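PDB 7JNY: C-X-C motif chemokine 13 from Homo sapiens, which acts as a secreted chemokine that attracts B-lymphocytes and binds the receptor CXCR5. Local coordinates for residues V20-R25 with V54-Q59. Sequence-based numbering, arbitrary orientation.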
loop_
_atom_site.group_PDB
_atom_site.type_symbol
_atom_site.label_atom_id
_atom_site.label_comp_id
_atom_site.label_asym_id
_atom_site.label_seq_id
_atom_site.Cartn_x
_atom_site.Cartn_y
_atom_site.Cartn_z
ATOM N N VAL A 20 5.812 -8.286 -6.983
ATOM C CA VAL A 20 6.298 -7.702 -8.221
ATOM C C VAL A 20 6.320 -6.184 -8.082
ATOM O O VAL A 20 5.365 -5.572 -7.582
ATOM C CB VAL A 20 5.420 -8.132 -9.405
ATOM C CG1 VAL A 20 5.866 -7.411 -10.680
ATOM C CG2 VAL A 20 5.418 -9.659 -9.580
ATOM N N PHE A 21 7.423 -5.578 -8.518
ATOM C CA PHE A 21 7.595 -4.124 -8.470
ATOM C C PHE A 21 6.500 -3.412 -9.260
ATOM O O PHE A 21 6.168 -3.798 -10.377
ATOM C CB PHE A 21 8.995 -3.757 -8.985
ATOM C CG PHE A 21 9.248 -2.269 -9.038
ATOM C CD1 PHE A 21 9.452 -1.538 -7.886
ATOM C CD2 PHE A 21 9.286 -1.615 -10.265
ATOM C CE1 PHE A 21 9.650 -0.174 -7.946
ATOM C CE2 PHE A 21 9.491 -0.252 -10.326
ATOM C CZ PHE A 21 9.676 0.470 -9.165
ATOM N N ILE A 22 5.909 -2.387 -8.658
ATOM C CA ILE A 22 4.985 -1.517 -9.376
ATOM C C ILE A 22 5.563 -0.102 -9.418
ATOM O O ILE A 22 5.640 0.568 -8.368
ATOM C CB ILE A 22 3.608 -1.491 -8.719
ATOM C CG1 ILE A 22 3.010 -2.906 -8.585
ATOM C CG2 ILE A 22 2.629 -0.685 -9.560
ATOM C CD1 ILE A 22 1.654 -2.889 -7.899
ATOM N N PRO A 23 5.946 0.412 -10.587
ATOM C CA PRO A 23 6.538 1.757 -10.631
ATOM C C PRO A 23 5.568 2.793 -10.091
ATOM O O PRO A 23 4.373 2.755 -10.379
ATOM C CB PRO A 23 6.815 1.980 -12.121
ATOM C CG PRO A 23 6.852 0.632 -12.735
ATOM C CD PRO A 23 6.034 -0.291 -11.879
ATOM N N ARG A 24 6.095 3.753 -9.325
ATOM C CA ARG A 24 5.221 4.721 -8.682
ATOM C C ARG A 24 4.347 5.454 -9.691
ATOM O O ARG A 24 3.209 5.810 -9.371
ATOM C CB ARG A 24 6.038 5.720 -7.867
ATOM C CG ARG A 24 5.204 6.394 -6.799
ATOM C CD ARG A 24 5.725 7.778 -6.473
ATOM N NE ARG A 24 5.857 8.610 -7.664
ATOM C CZ ARG A 24 4.841 9.043 -8.407
ATOM N NH1 ARG A 24 3.579 8.746 -8.109
ATOM N NH2 ARG A 24 5.094 9.790 -9.481
ATOM N N ARG A 25 4.846 5.674 -10.909
ATOM C CA ARG A 25 4.090 6.434 -11.900
ATOM C C ARG A 25 2.800 5.733 -12.303
ATOM O O ARG A 25 1.928 6.368 -12.899
ATOM C CB ARG A 25 4.943 6.681 -13.153
ATOM C CG ARG A 25 5.489 5.435 -13.855
ATOM C CD ARG A 25 5.739 5.677 -15.358
ATOM N NE ARG A 25 6.918 6.509 -15.575
ATOM C CZ ARG A 25 6.879 7.816 -15.826
ATOM N NH1 ARG A 25 5.745 8.434 -16.119
ATOM N NH2 ARG A 25 8.007 8.525 -15.781
ATOM N N VAL A 54 -4.129 -4.598 -6.945
ATOM C CA VAL A 54 -3.096 -5.586 -6.661
ATOM C C VAL A 54 -2.831 -5.621 -5.167
ATOM O O VAL A 54 -2.402 -4.619 -4.587
ATOM C CB VAL A 54 -1.788 -5.284 -7.411
ATOM C CG1 VAL A 54 -0.785 -6.394 -7.136
ATOM C CG2 VAL A 54 -2.047 -5.105 -8.902
ATOM N N CYS A 55 -3.035 -6.783 -4.547
ATOM C CA CYS A 55 -2.552 -6.939 -3.185
ATOM C C CYS A 55 -1.054 -7.174 -3.207
ATOM O O CYS A 55 -0.555 -8.011 -3.955
ATOM C CB CYS A 55 -3.237 -8.098 -2.467
ATOM S SG CYS A 55 -4.981 -7.954 -2.294
ATOM N N VAL A 56 -0.339 -6.473 -2.357
ATOM C CA VAL A 56 1.113 -6.455 -2.390
ATOM C C VAL A 56 1.668 -6.958 -1.060
ATOM O O VAL A 56 1.134 -6.660 0.015
ATOM C CB VAL A 56 1.649 -5.044 -2.697
ATOM C CG1 VAL A 56 3.132 -4.994 -2.420
ATOM C CG2 VAL A 56 1.358 -4.660 -4.147
ATOM N N ASP A 57 2.752 -7.718 -1.141
ATOM C CA ASP A 57 3.438 -8.207 0.051
ATOM C C ASP A 57 3.975 -7.030 0.846
ATOM O O ASP A 57 4.860 -6.315 0.354
ATOM C CB ASP A 57 4.591 -9.146 -0.329
ATOM C CG ASP A 57 5.272 -9.758 0.888
ATOM O OD1 ASP A 57 5.158 -9.198 2.002
ATOM O OD2 ASP A 57 5.946 -10.786 0.730
ATOM N N PRO A 58 3.487 -6.794 2.062
ATOM C CA PRO A 58 3.987 -5.644 2.828
ATOM C C PRO A 58 5.447 -5.758 3.251
ATOM O O PRO A 58 6.007 -4.766 3.729
ATOM C CB PRO A 58 3.056 -5.586 4.053
ATOM C CG PRO A 58 2.339 -6.914 4.108
ATOM C CD PRO A 58 2.478 -7.601 2.789
ATOM N N GLN A 59 6.080 -6.909 3.099
ATOM C CA GLN A 59 7.500 -7.073 3.410
ATOM C C GLN A 59 8.384 -6.973 2.169
ATOM O O GLN A 59 9.603 -7.104 2.278
ATOM C CB GLN A 59 7.726 -8.402 4.153
ATOM C CG GLN A 59 6.865 -8.532 5.440
ATOM C CD GLN A 59 7.005 -9.895 6.121
ATOM O OE1 GLN A 59 8.085 -10.475 6.171
ATOM N NE2 GLN A 59 5.897 -10.392 6.679
#
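Where Ile22 meets Val54 and Val56 the contact is wholly aliphatic, and the flat groups lie beside it. The Phe21 ring packs edge-to-face with Trp62 of helix 61-72. The Asp57 carboxylate receives Gln59 N from above its plane, 42° out of it; at 2.7 Å from N to Asp57 OD1 and 163° at the hydrogen, this bond closes an Asx turn, Asp57 to Gln59, in the loop that leads to helix 61-72. Glu17 OE1 also lies close to Asp57 OD1, a proximity that would probably favour protonation of one of the two acids.

The junction itself depends on one methyl. Ile22 CD1 stands 4.2 Å from Val54 CB and equally 4.2 Å from Val56 CG2, so it bridges two residues whose CB atoms point from the strand toward the loop. A fully extended end (chi2 179°) carries CD1 that far. On Val56, CG2 is the branch beside the backbone N, and it meets Ile22 at a slant. Trp62 and Val46 touch both Ile22 and Val56, extending this apolar cluster to the helix and the neighbouring strand.

With the Cys14–Cys55 disulfide nearby, the arrangement is characteristic of the chemokine fold, whose N-loop, after the CXC cysteines, packs on strand 53-56, the last strand of the canonical three-stranded antiparallel sheet.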